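Local coordinates for protein Two-component system sensor histidine kinase (Bacteroides thetaiotaomicron, PDB 3OTT) that probably senses saccharides outside the cell through the beta-propeller and beta-sandwich region present here, and relays the signal by histidine phosphorylation to transcription, at residues Leu143-Ile148 with Gly162-Leu167; His377-Lys382 with Tyr422-Asp427; Ala640-Asn645 with Ser675-Asp680; Asn491-Asp496 with Glu512-Lys517. All blocks are in the same frame, centred on the assembly; numbering follows the deposited sequence.

Contact 1. Residues Leu143-Ile148 with Gly162-Leu167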
loop_
_atom_site.group_PDB
_atom_site.type_symbol
_atom_site.label_atom_id
_atom_site.label_comp_id
_atom_site.label_asym_id
_atom_site.label_seq_id
_atom_site.Cartn_x
_atom_site.Cartn_y
_atom_site.Cartn_z
ATOM N N LEU B 143 -32.237 -15.824 -9.927
ATOM C CA LEU B 143 -32.407 -14.366 -9.922
ATOM C C LEU B 143 -33.862 -14.017 -9.608
ATOM O O LEU B 143 -34.762 -14.733 -10.030
ATOM C CB LEU B 143 -31.998 -13.777 -11.257
ATOM C CG LEU B 143 -30.532 -13.445 -11.459
ATOM C CD1 LEU B 143 -30.400 -12.852 -12.841
ATOM C CD2 LEU B 143 -30.042 -12.455 -10.387
ATOM N N PRO B 144 -34.111 -12.937 -8.837
ATOM C CA PRO B 144 -35.547 -12.666 -8.582
ATOM C C PRO B 144 -36.255 -12.130 -9.854
ATOM O O PRO B 144 -37.449 -12.350 -10.041
ATOM C CB PRO B 144 -35.545 -11.665 -7.403
ATOM C CG PRO B 144 -34.145 -11.125 -7.341
ATOM C CD PRO B 144 -33.223 -12.125 -7.990
ATOM N N ASN B 145 -35.492 -11.506 -10.755
ATOM C CA ASN B 145 -36.037 -10.938 -11.998
ATOM C C ASN B 145 -34.838 -10.770 -12.967
ATOM O O ASN B 145 -33.715 -10.752 -12.516
ATOM C CB ASN B 145 -36.802 -9.635 -11.667
ATOM C CG ASN B 145 -37.645 -9.112 -12.820
ATOM O OD1 ASN B 145 -37.109 -8.518 -13.758
ATOM N ND2 ASN B 145 -38.966 -9.295 -12.752
ATOM N N ASN B 146 -35.069 -10.780 -14.279
ATOM C CA ASN B 146 -34.028 -10.579 -15.308
ATOM C C ASN B 146 -33.809 -9.109 -15.669
ATOM O O ASN B 146 -32.869 -8.802 -16.384
ATOM C CB ASN B 146 -34.408 -11.329 -16.600
ATOM C CG ASN B 146 -34.447 -12.859 -16.390
ATOM O OD1 ASN B 146 -33.504 -13.457 -15.801
ATOM N ND2 ASN B 146 -35.551 -13.498 -16.833
ATOM N N THR B 147 -34.687 -8.213 -15.204
ATOM C CA THR B 147 -34.458 -6.772 -15.344
ATOM C C THR B 147 -33.548 -6.212 -14.248
ATOM O O THR B 147 -33.978 -6.080 -13.105
ATOM C CB THR B 147 -35.766 -6.001 -15.428
ATOM O OG1 THR B 147 -36.476 -6.468 -16.571
ATOM C CG2 THR B 147 -35.524 -4.489 -15.660
ATOM N N ILE B 148 -32.318 -5.848 -14.622
ATOM C CA ILE B 148 -31.270 -5.419 -13.714
ATOM C C ILE B 148 -31.083 -3.924 -13.766
ATOM O O ILE B 148 -30.882 -3.373 -14.861
ATOM C CB ILE B 148 -29.919 -6.037 -14.136
ATOM C CG1 ILE B 148 -30.059 -7.531 -14.430
ATOM C CG2 ILE B 148 -28.840 -5.803 -13.064
ATOM C CD1 ILE B 148 -30.659 -8.373 -13.264
ATOM N N GLY B 162 -29.279 -5.415 -7.872
ATOM C CA GLY B 162 -30.587 -4.806 -7.674
ATOM C C GLY B 162 -31.410 -4.931 -8.947
ATOM O O GLY B 162 -30.965 -4.561 -10.038
ATOM N N THR B 163 -32.637 -5.410 -8.813
ATOM C CA THR B 163 -33.472 -5.739 -9.944
ATOM C C THR B 163 -34.839 -5.058 -9.864
ATOM O O THR B 163 -35.136 -4.336 -8.921
ATOM C CB THR B 163 -33.718 -7.281 -10.086
ATOM O OG1 THR B 163 -34.711 -7.741 -9.159
ATOM C CG2 THR B 163 -32.408 -8.143 -10.035
ATOM N N TYR B 164 -35.649 -5.298 -10.889
ATOM C CA TYR B 164 -37.032 -4.887 -10.932
ATOM C C TYR B 164 -37.787 -5.440 -9.701
ATOM O O TYR B 164 -38.684 -4.790 -9.181
ATOM C CB TYR B 164 -37.655 -5.408 -12.235
ATOM C CG TYR B 164 -39.070 -5.032 -12.428
ATOM C CD1 TYR B 164 -40.071 -5.995 -12.405
ATOM C CD2 TYR B 164 -39.433 -3.713 -12.607
ATOM C CE1 TYR B 164 -41.386 -5.659 -12.545
ATOM C CE2 TYR B 164 -40.765 -3.368 -12.745
ATOM C CZ TYR B 164 -41.735 -4.351 -12.714
ATOM O OH TYR B 164 -43.079 -3.993 -12.884
ATOM N N ASN B 165 -37.437 -6.640 -9.250
ATOM C CA ASN B 165 -38.110 -7.176 -8.081
ATOM C C ASN B 165 -37.131 -7.587 -6.977
ATOM O O ASN B 165 -37.086 -8.751 -6.540
ATOM C CB ASN B 165 -39.109 -8.316 -8.451
ATOM C CG ASN B 165 -40.018 -8.717 -7.253
ATOM O OD1 ASN B 165 -40.459 -7.859 -6.451
ATOM N ND2 ASN B 165 -40.275 -10.015 -7.124
ATOM N N GLY B 166 -36.349 -6.640 -6.504
ATOM C CA GLY B 166 -35.611 -6.889 -5.256
ATOM C C GLY B 166 -34.112 -7.100 -5.373
ATOM O O GLY B 166 -33.516 -7.012 -6.469
ATOM N N LEU B 167 -33.510 -7.392 -4.226
ATOM C CA LEU B 167 -32.081 -7.481 -4.088
ATOM C C LEU B 167 -31.645 -8.906 -3.841
ATOM O O LEU B 167 -32.273 -9.657 -3.084
ATOM C CB LEU B 167 -31.664 -6.636 -2.911
ATOM C CG LEU B 167 -30.173 -6.494 -2.608
ATOM C CD1 LEU B 167 -29.435 -5.679 -3.656
ATOM C CD2 LEU B 167 -30.058 -5.876 -1.224
#
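Thr163 and Ile148 meet in the tight part of this contact, an antiparallel non-hydrogen-bonded pair with CA atoms 4.4 Å apart. CD1 of Ile148 rests on CG2 of Thr163 at 3.7 Å. The Thr163 hydroxyl sits between its own backbone N and carbonyl carbon (chi1 78°). Thr163 OG1 accepts from Asn165 N at 2.9 Å, an ST turn, and donates to Gly166 O at 3.0 Å; Thr163 N reaches that oxygen from the opposite face of its plane. The turn joins the second and third strands of a four-stranded propeller blade, and 143-148 is the loop leading into the first strand, 148-153. An alanine at Thr163 would probably leave Asn165 N without its acceptor and open a gap beside Ile148 CD1. Ile148 and Thr163 are buried; the side with Pro144, Asn145 and Tyr164 is partly exposed. There Tyr164 N bonds to Thr147 O at 2.9 Å, while Asn145 OD1 takes Thr147 N on a lone pair at 2.8 Å, an Asx turn. The Asn145 amide stands 55° from the Tyr164 ring, its ND2 at the ring edge, 3.5 Å from CD1. Pro144 CB touches Asn165 O at 3.4 Å.

Contact 2. Residues His377-Lys382 with Tyr422-Asp427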
loop_
_atom_site.group_PDB
_atom_site.type_symbol
_atom_site.label_atom_id
_atom_site.label_comp_id
_atom_site.label_asym_id
_atom_site.label_seq_id
_atom_site.Cartn_x
_atom_site.Cartn_y
_atom_site.Cartn_z
ATOM N N HIS B 377 15.643 15.925 14.958
ATOM C CA HIS B 377 15.995 17.212 14.399
ATOM C C HIS B 377 16.760 17.053 13.107
ATOM O O HIS B 377 17.548 16.110 12.960
ATOM C CB HIS B 377 16.771 18.106 15.371
ATOM C CG HIS B 377 16.738 19.558 14.999
ATOM N ND1 HIS B 377 17.877 20.338 14.920
ATOM C CD2 HIS B 377 15.709 20.359 14.632
ATOM C CE1 HIS B 377 17.537 21.569 14.565
ATOM N NE2 HIS B 377 16.223 21.605 14.393
ATOM N N ILE B 378 16.437 17.928 12.156
ATOM C CA ILE B 378 17.111 18.001 10.875
ATOM C C ILE B 378 17.710 19.425 10.714
ATOM O O ILE B 378 17.016 20.432 10.931
ATOM C CB ILE B 378 16.131 17.676 9.715
ATOM C CG1 ILE B 378 15.356 16.404 10.034
ATOM C CG2 ILE B 378 16.908 17.548 8.359
ATOM C CD1 ILE B 378 14.085 16.166 9.084
ATOM N N TYR B 379 18.979 19.505 10.300
ATOM C CA TYR B 379 19.706 20.736 10.242
ATOM C C TYR B 379 20.686 20.772 9.066
ATOM O O TYR B 379 21.406 19.806 8.766
ATOM C CB TYR B 379 20.460 20.892 11.541
ATOM C CG TYR B 379 21.398 22.079 11.609
ATOM C CD1 TYR B 379 20.891 23.386 11.705
ATOM C CD2 TYR B 379 22.759 21.892 11.592
ATOM C CE1 TYR B 379 21.729 24.484 11.763
ATOM C CE2 TYR B 379 23.625 22.982 11.651
ATOM C CZ TYR B 379 23.094 24.274 11.743
ATOM O OH TYR B 379 23.919 25.340 11.837
ATOM N N GLU B 380 20.743 21.906 8.399
ATOM C CA GLU B 380 21.770 22.096 7.379
ATOM C C GLU B 380 22.813 23.085 7.882
ATOM O O GLU B 380 22.449 24.185 8.313
ATOM C CB GLU B 380 21.122 22.623 6.070
ATOM C CG GLU B 380 22.084 22.589 4.936
ATOM C CD GLU B 380 21.534 23.068 3.594
ATOM O OE1 GLU B 380 20.303 23.042 3.305
ATOM O OE2 GLU B 380 22.373 23.431 2.787
ATOM N N ASP B 381 24.088 22.723 7.831
ATOM C CA ASP B 381 25.151 23.614 8.388
ATOM C C ASP B 381 25.616 24.730 7.448
ATOM O O ASP B 381 24.966 24.984 6.405
ATOM C CB ASP B 381 26.351 22.846 8.942
ATOM C CG ASP B 381 27.191 22.154 7.849
ATOM O OD1 ASP B 381 27.130 22.547 6.652
ATOM O OD2 ASP B 381 27.939 21.199 8.203
ATOM N N LYS B 382 26.750 25.366 7.796
ATOM C CA LYS B 382 27.249 26.549 7.078
ATOM C C LYS B 382 27.865 26.159 5.773
ATOM O O LYS B 382 28.039 27.004 4.912
ATOM C CB LYS B 382 28.338 27.326 7.874
ATOM C CG LYS B 382 28.019 27.650 9.336
ATOM C CD LYS B 382 26.789 28.540 9.485
ATOM C CE LYS B 382 26.771 29.115 10.916
ATOM N NZ LYS B 382 25.473 29.720 11.177
ATOM N N TYR B 422 19.010 15.383 20.638
ATOM C CA TYR B 422 17.732 16.104 20.463
ATOM C C TYR B 422 17.842 17.272 19.533
ATOM O O TYR B 422 16.836 17.596 18.916
ATOM C CB TYR B 422 17.112 16.629 21.802
ATOM C CG TYR B 422 16.381 15.508 22.522
ATOM C CD1 TYR B 422 17.071 14.348 22.915
ATOM C CD2 TYR B 422 14.991 15.565 22.739
ATOM C CE1 TYR B 422 16.403 13.270 23.548
ATOM C CE2 TYR B 422 14.314 14.472 23.377
ATOM C CZ TYR B 422 15.035 13.347 23.770
ATOM O OH TYR B 422 14.409 12.295 24.392
ATOM N N TYR B 423 19.026 17.900 19.443
ATOM C CA TYR B 423 19.168 19.135 18.680
ATOM C C TYR B 423 20.632 19.358 18.345
ATOM O O TYR B 423 21.556 18.957 19.103
ATOM C CB TYR B 423 18.630 20.340 19.492
ATOM C CG TYR B 423 17.795 21.347 18.745
ATOM C CD1 TYR B 423 16.505 21.015 18.287
ATOM C CD2 TYR B 423 18.265 22.634 18.505
ATOM C CE1 TYR B 423 15.707 21.936 17.598
ATOM C CE2 TYR B 423 17.477 23.557 17.803
ATOM C CZ TYR B 423 16.198 23.190 17.376
ATOM O OH TYR B 423 15.427 24.091 16.675
ATOM N N ILE B 424 20.838 20.028 17.226
ATOM C CA ILE B 424 22.160 20.333 16.722
ATOM C C ILE B 424 22.149 21.629 15.979
ATOM O O ILE B 424 21.153 21.948 15.319
ATOM C CB ILE B 424 22.621 19.242 15.773
ATOM C CG1 ILE B 424 23.934 19.618 15.084
ATOM C CG2 ILE B 424 21.645 19.063 14.689
ATOM C CD1 ILE B 424 24.679 18.354 14.620
ATOM N N PHE B 425 23.233 22.395 16.110
ATOM C CA PHE B 425 23.508 23.522 15.198
ATOM C C PHE B 425 24.996 23.740 15.077
ATOM O O PHE B 425 25.746 23.230 15.895
ATOM C CB PHE B 425 22.771 24.845 15.623
ATOM C CG PHE B 425 23.337 25.509 16.895
ATOM C CD1 PHE B 425 22.735 25.285 18.158
ATOM C CD2 PHE B 425 24.435 26.340 16.839
ATOM C CE1 PHE B 425 23.221 25.889 19.328
ATOM C CE2 PHE B 425 24.978 26.969 18.034
ATOM C CZ PHE B 425 24.355 26.733 19.276
ATOM N N GLU B 426 25.422 24.543 14.092
ATOM C CA GLU B 426 26.831 24.887 13.926
ATOM C C GLU B 426 27.026 26.374 14.277
ATOM O O GLU B 426 26.244 27.194 13.835
ATOM C CB GLU B 426 27.370 24.571 12.512
ATOM C CG GLU B 426 28.926 24.914 12.385
ATOM C CD GLU B 426 29.547 24.905 10.933
ATOM O OE1 GLU B 426 28.944 24.403 9.976
ATOM O OE2 GLU B 426 30.688 25.415 10.745
ATOM N N ASP B 427 28.039 26.703 15.102
ATOM C CA ASP B 427 28.283 28.089 15.420
ATOM C C ASP B 427 29.086 28.758 14.318
ATOM O O ASP B 427 29.290 28.171 13.270
ATOM C CB ASP B 427 28.903 28.292 16.813
ATOM C CG ASP B 427 30.322 27.714 16.956
ATOM O OD1 ASP B 427 30.986 27.376 15.953
ATOM O OD2 ASP B 427 30.779 27.606 18.127
#
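Near His377 and Tyr423 the strand segments 377-380 and 422-426 run parallel, 5° apart, but their axes approach no closer than 6.8 Å; no backbone-to-backbone hydrogen bond joins them, and every hydrogen bond between them involves a side chain. At one end the His377 and Tyr423 rings form a face-to-face stack, centroids 3.7 Å apart and planes at 17°. Tyr423 CE1 lies over the centre of the imidazole, while Ile424 O meets the imidazole edge in its plane. A classic beta bulge puts Tyr422 and Tyr423 both opposite Ser435.

Tyr379 carries the middle. Its CG is anti to the backbone N (chi1 174°), and the ring reaches across to lie over the other strand. Ile424 O and Phe425 CA sit under one face, the latter in a CH-pi contact 3.8 Å from the ring centroid. Beyond them Tyr379 OH accepts from Glu426 N at 2.8 Å. Tyr379 CB packs on Ile424 CG2. Glu426, extended, returns the reach: its OE1 takes Lys382 N at 3.2 Å from above the carboxylate plane.

These are the first strands of two neighbouring propeller blades. Asp381 OD2 and Glu426 OE1 come within 3.8 Å, and Lys446 forms salt bridges with both. Asp381 is held besides by Trp387 NE1 on OD2 and by the backbone N of Gln385 on OD1. The shared lysine probably offsets much of the repulsion between the two carboxylates, one from each blade, and may let both stay ionised.

Contact 3. Residues Ala640-Asn645 with Ser675-Asp680; sequences ALYINN and SFELSD
Tyr642 and Glu677 reach toward each other on one face of an antiparallel strand pair, while Leu641 and Phe676 occupy the other. Tyr642 CG is anti to the carbonyl carbon (chi1 -63°), and the ring crosses the extended Glu677 side chain obliquely, ring and carboxylate planes 48° apart. The phenol OH donates to Glu677 OE2 at 2.9 Å, arriving from above the carboxylate plane. Nearer the backbone, Tyr642 CB touches Ser675 CB at 3.8 Å, and Ala640 CB lies the same distance from Glu677 OE1. On the opposite face Leu641 and Phe676 lie side by side and point the same way, Leu641 CD1 being 3.6 Å from Phe676 CE2.

The backbone fixes this pairing. Tyr642 and Ser675 exchange two hydrogen bonds, each 2.9 Å between N and O, and Glu677 N bonds to Ala640 O at 3.1 Å. A phenylalanine at Tyr642 would probably leave Glu677 OE2 without its hydroxyl donor and its carboxylate freer to turn.

Arg711 from the adjoining strand 711-714 forms a salt bridge with Glu677 OE2 and a cation-pi contact with Tyr642, so its charge ties the two together. Strands 637-643 and 674-679 are the central pair of a four-stranded sheet in the beta-sandwich that follows the propellers, with 646-648 beyond the first and 711-714 beyond the second.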
loop_
_atom_site.group_PDB
_atom_site.type_symbol
_atom_site.label_atom_id
_atom_site.label_comp_id
_atom_site.label_asym_id
_atom_site.label_seq_id
_atom_site.Cartn_x
_atom_site.Cartn_y
_atom_site.Cartn_z
ATOM N N ALA B 640 -8.072 20.675 -27.109
ATOM C CA ALA B 640 -8.680 20.824 -28.448
ATOM C C ALA B 640 -7.761 21.460 -29.482
ATOM O O ALA B 640 -7.040 22.392 -29.202
ATOM C CB ALA B 640 -9.960 21.617 -28.347
ATOM N N LEU B 641 -7.834 20.961 -30.712
ATOM C CA LEU B 641 -7.120 21.574 -31.810
ATOM C C LEU B 641 -8.137 22.039 -32.864
ATOM O O LEU B 641 -8.985 21.262 -33.276
ATOM C CB LEU B 641 -6.157 20.555 -32.441
ATOM C CG LEU B 641 -5.420 20.981 -33.734
ATOM C CD1 LEU B 641 -4.479 22.132 -33.467
ATOM C CD2 LEU B 641 -4.643 19.837 -34.298
ATOM N N TYR B 642 -8.055 23.306 -33.279
ATOM C CA TYR B 642 -8.841 23.829 -34.382
ATOM C C TYR B 642 -7.938 24.194 -35.550
ATOM O O TYR B 642 -6.818 24.740 -35.367
ATOM C CB TYR B 642 -9.587 25.093 -33.965
ATOM C CG TYR B 642 -10.616 24.932 -32.865
ATOM C CD1 TYR B 642 -10.202 24.775 -31.545
ATOM C CD2 TYR B 642 -11.981 24.972 -33.138
ATOM C CE1 TYR B 642 -11.125 24.629 -30.506
ATOM C CE2 TYR B 642 -12.959 24.849 -32.081
ATOM C CZ TYR B 642 -12.479 24.675 -30.770
ATOM O OH TYR B 642 -13.281 24.531 -29.691
ATOM N N ILE B 643 -8.431 23.888 -36.745
ATOM C CA ILE B 643 -7.805 24.301 -37.985
ATOM C C ILE B 643 -8.882 25.070 -38.742
ATOM O O ILE B 643 -10.028 24.593 -38.880
ATOM C CB ILE B 643 -7.342 23.089 -38.808
ATOM C CG1 ILE B 643 -6.169 22.403 -38.110
ATOM C CG2 ILE B 643 -7.037 23.507 -40.288
ATOM C CD1 ILE B 643 -6.040 20.949 -38.439
ATOM N N ASN B 644 -8.535 26.286 -39.180
ATOM C CA ASN B 644 -9.501 27.185 -39.806
ATOM C C ASN B 644 -10.735 27.255 -38.981
ATOM O O ASN B 644 -11.849 27.312 -39.506
ATOM C CB ASN B 644 -9.859 26.740 -41.230
ATOM C CG ASN B 644 -8.650 26.674 -42.110
ATOM O OD1 ASN B 644 -7.814 27.589 -42.098
ATOM N ND2 ASN B 644 -8.497 25.583 -42.823
ATOM N N ASN B 645 -10.555 27.237 -37.672
ATOM C CA ASN B 645 -11.672 27.542 -36.834
ATOM C C ASN B 645 -12.720 26.408 -36.737
ATOM O O ASN B 645 -13.826 26.620 -36.226
ATOM C CB ASN B 645 -12.300 28.846 -37.317
ATOM C CG ASN B 645 -12.986 29.573 -36.222
ATOM O OD1 ASN B 645 -12.414 29.782 -35.143
ATOM N ND2 ASN B 645 -14.251 29.939 -36.459
ATOM N N SER B 675 -5.851 26.949 -33.730
ATOM C CA SER B 675 -6.213 27.292 -32.347
ATOM C C SER B 675 -6.065 26.095 -31.453
ATOM O O SER B 675 -6.152 24.976 -31.900
ATOM C CB SER B 675 -7.613 27.865 -32.202
ATOM O OG SER B 675 -7.672 29.127 -32.764
ATOM N N PHE B 676 -5.835 26.370 -30.193
ATOM C CA PHE B 676 -5.482 25.385 -29.188
ATOM C C PHE B 676 -6.264 25.841 -27.967
ATOM O O PHE B 676 -6.178 27.040 -27.606
ATOM C CB PHE B 676 -3.971 25.467 -28.867
ATOM C CG PHE B 676 -3.072 25.148 -30.048
ATOM C CD1 PHE B 676 -2.594 26.157 -30.878
ATOM C CD2 PHE B 676 -2.745 23.841 -30.354
ATOM C CE1 PHE B 676 -1.753 25.851 -32.030
ATOM C CE2 PHE B 676 -1.904 23.552 -31.460
ATOM C CZ PHE B 676 -1.432 24.585 -32.303
ATOM N N GLU B 677 -7.021 24.931 -27.348
ATOM C CA GLU B 677 -7.534 25.160 -26.000
ATOM C C GLU B 677 -6.666 24.412 -25.036
ATOM O O GLU B 677 -6.215 23.331 -25.326
ATOM C CB GLU B 677 -8.986 24.702 -25.847
ATOM C CG GLU B 677 -9.913 25.597 -26.628
ATOM C CD GLU B 677 -11.326 25.096 -26.662
ATOM O OE1 GLU B 677 -11.626 24.066 -26.004
ATOM O OE2 GLU B 677 -12.134 25.732 -27.372
ATOM N N LEU B 678 -6.496 24.981 -23.864
ATOM C CA LEU B 678 -5.587 24.445 -22.847
ATOM C C LEU B 678 -6.380 24.318 -21.539
ATOM O O LEU B 678 -7.327 25.076 -21.312
ATOM C CB LEU B 678 -4.373 25.398 -22.667
ATOM C CG LEU B 678 -4.660 26.763 -22.030
ATOM C CD1 LEU B 678 -4.516 26.744 -20.491
ATOM C CD2 LEU B 678 -3.742 27.799 -22.584
ATOM N N SER B 679 -6.004 23.403 -20.671
ATOM C CA SER B 679 -6.610 23.409 -19.329
ATOM C C SER B 679 -5.699 22.722 -18.327
ATOM O O SER B 679 -5.003 21.773 -18.676
ATOM C CB SER B 679 -7.970 22.692 -19.374
ATOM O OG SER B 679 -8.452 22.446 -18.065
ATOM N N ASP B 680 -5.720 23.164 -17.085
ATOM C CA ASP B 680 -5.091 22.440 -16.006
ATOM C C ASP B 680 -6.176 21.803 -15.092
ATOM O O ASP B 680 -5.922 21.468 -13.927
ATOM C CB ASP B 680 -4.173 23.358 -15.212
ATOM C CG ASP B 680 -4.914 24.589 -14.574
ATOM O OD1 ASP B 680 -6.137 24.862 -14.826
ATOM O OD2 ASP B 680 -4.219 25.327 -13.816
#

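Contact 4. Residues Asn491-Asp496 with Glu512-Lys517; sequences NNKGID and ELTGEK
Gly494 and Leu513 meet at a junction between successive propeller blades, where the turn between strands 485-489 and 495-499 comes up against the connection leading from strand 504-508 to the next blade. Gly494 N donates to Leu513 O at 2.9 Å, with an N-H...O angle of 154° and the donor in the carbonyl plane. Lys493 CA approaches the same oxygen at 3.4 Å in a CA-H...O contact, so the carbonyl is met by two neighbouring residues of the turn. Gly494 has a positive phi, a conformation that favours glycine.

Leu513 is the centre of an inverse gamma turn, closed by a weak bond from Thr514 N to Glu512 O, which brings its carbonyl round to the turn. Its CG is anti to that carbonyl carbon (chi1 -68°), and the side chain runs among Val532, Phe534 and Met539 of the following blade; Leu513 CB is 3.9 Å from Gly494 N. On the more exposed side the aliphatic part of Lys493 crosses Thr514, Lys493 CD lying 3.2 Å from Thr514 OG1. Asn492 OD1 accepts from Lys493 N at 2.8 Å, well to the side of the C=O bond, and from Lys507 NZ. Leu513 thus packs on the blade 519-552 while its carbonyl is bonded to the preceding blade, so the linker ties two successive four-stranded blades of the beta-propeller.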
loop_
_atom_site.group_PDB
_atom_site.type_symbol
_atom_site.label_atom_id
_atom_site.label_comp_id
_atom_site.label_asym_id
_atom_site.label_seq_id
_atom_site.Cartn_x
_atom_site.Cartn_y
_atom_site.Cartn_z
ATOM N N ASN B 491 11.302 19.705 31.517
ATOM C CA ASN B 491 10.630 19.860 32.856
ATOM C C ASN B 491 11.516 20.491 33.955
ATOM O O ASN B 491 11.825 19.892 34.973
ATOM C CB ASN B 491 9.933 18.554 33.335
ATOM C CG ASN B 491 8.884 18.818 34.465
ATOM O OD1 ASN B 491 8.113 19.804 34.407
ATOM N ND2 ASN B 491 8.881 17.963 35.503
ATOM N N ASN B 492 11.915 21.731 33.691
ATOM C CA ASN B 492 12.846 22.510 34.508
ATOM C C ASN B 492 12.218 23.894 34.757
ATOM O O ASN B 492 11.049 24.110 34.443
ATOM C CB ASN B 492 14.161 22.677 33.731
ATOM C CG ASN B 492 15.387 22.862 34.655
ATOM O OD1 ASN B 492 15.605 23.931 35.220
ATOM N ND2 ASN B 492 16.184 21.814 34.783
ATOM N N LYS B 493 12.992 24.834 35.266
ATOM C CA LYS B 493 12.471 26.179 35.567
ATOM C C LYS B 493 13.345 27.189 34.813
ATOM O O LYS B 493 14.554 27.151 34.924
ATOM C CB LYS B 493 12.504 26.458 37.106
ATOM C CG LYS B 493 11.905 25.302 37.997
ATOM C CD LYS B 493 11.554 25.660 39.491
ATOM C CE LYS B 493 12.789 25.986 40.373
ATOM N NZ LYS B 493 13.149 24.940 41.460
ATOM N N GLY B 494 12.740 28.081 34.056
ATOM C CA GLY B 494 13.496 29.064 33.325
ATOM C C GLY B 494 14.187 28.425 32.109
ATOM O O GLY B 494 13.873 27.276 31.715
ATOM N N ILE B 495 15.116 29.171 31.528
ATOM C CA ILE B 495 15.999 28.693 30.441
ATOM C C ILE B 495 17.432 29.144 30.750
ATOM O O ILE B 495 17.667 30.129 31.444
ATOM C CB ILE B 495 15.521 29.163 28.978
ATOM C CG1 ILE B 495 15.458 30.671 28.886
ATOM C CG2 ILE B 495 14.126 28.534 28.551
ATOM C CD1 ILE B 495 15.110 31.173 27.452
ATOM N N ASP B 496 18.397 28.380 30.278
ATOM C CA ASP B 496 19.771 28.640 30.631
ATOM C C ASP B 496 20.361 29.453 29.491
ATOM O O ASP B 496 19.916 29.313 28.342
ATOM C CB ASP B 496 20.539 27.322 30.890
ATOM C CG ASP B 496 20.316 26.753 32.339
ATOM O OD1 ASP B 496 19.636 27.399 33.155
ATOM O OD2 ASP B 496 20.822 25.643 32.684
ATOM N N GLU B 512 9.046 33.316 36.547
ATOM C CA GLU B 512 7.775 33.095 35.896
ATOM C C GLU B 512 7.680 31.715 35.233
ATOM O O GLU B 512 6.653 31.033 35.344
ATOM C CB GLU B 512 7.569 34.209 34.849
ATOM C CG GLU B 512 6.167 34.249 34.269
ATOM C CD GLU B 512 5.825 35.560 33.516
ATOM O OE1 GLU B 512 6.584 36.570 33.614
ATOM O OE2 GLU B 512 4.767 35.554 32.833
ATOM N N LEU B 513 8.737 31.283 34.529
ATOM C CA LEU B 513 8.663 30.027 33.812
ATOM C C LEU B 513 8.850 28.804 34.721
ATOM O O LEU B 513 9.894 28.183 34.718
ATOM C CB LEU B 513 9.672 30.031 32.704
ATOM C CG LEU B 513 9.473 30.983 31.521
ATOM C CD1 LEU B 513 10.766 30.871 30.683
ATOM C CD2 LEU B 513 8.293 30.596 30.698
ATOM N N THR B 514 7.836 28.454 35.497
ATOM C CA THR B 514 8.018 27.551 36.626
ATOM C C THR B 514 6.642 26.948 36.977
ATOM O O THR B 514 5.616 27.577 36.696
ATOM C CB THR B 514 8.610 28.326 37.834
ATOM O OG1 THR B 514 8.944 27.438 38.892
ATOM C CG2 THR B 514 7.646 29.292 38.373
ATOM N N GLY B 515 6.639 25.743 37.566
ATOM C CA GLY B 515 5.401 25.012 37.895
ATOM C C GLY B 515 4.585 24.787 36.637
ATOM O O GLY B 515 5.070 24.189 35.666
ATOM N N GLU B 516 3.378 25.314 36.618
ATOM C CA GLU B 516 2.511 25.110 35.468
ATOM C C GLU B 516 3.052 25.850 34.215
ATOM O O GLU B 516 2.695 25.528 33.087
ATOM C CB GLU B 516 1.021 25.466 35.777
ATOM C CG GLU B 516 0.743 26.938 36.078
ATOM C CD GLU B 516 -0.748 27.238 36.318
ATOM O OE1 GLU B 516 -1.097 27.594 37.467
ATOM O OE2 GLU B 516 -1.576 27.121 35.367
ATOM N N LYS B 517 3.942 26.812 34.421
ATOM C CA LYS B 517 4.487 27.521 33.273
ATOM C C LYS B 517 5.895 27.050 32.890
ATOM O O LYS B 517 6.664 27.782 32.278
ATOM C CB LYS B 517 4.374 29.046 33.450
ATOM C CG LYS B 517 2.943 29.501 33.356
ATOM C CD LYS B 517 2.753 30.891 33.858
ATOM C CE LYS B 517 3.202 31.891 32.830
ATOM N NZ LYS B 517 2.367 33.118 32.927
#

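Contact 1 belongs to the first run of propeller blades, contacts 2 and 4 to the second, and contact 3 to the beta-sandwich after them. Contacts 2 and 4 are the closest pair, centres 25 Å and nearest atoms about 10 Å apart; they sit on the same side of the chain's centre and both join neighbouring blades. Contact 1 lies opposite, its centre 68 Å from that of contact 2 and 72 Å from that of contact 4. Contact 3 is 46 Å from contact 1 and 52 Å from contact 2, centre to centre. It is linked to the site of hexatantalum dodecabromide, a heavy-atom cluster and not a saccharide, through Arg634 of that pocket, which bonds to Asp680 O.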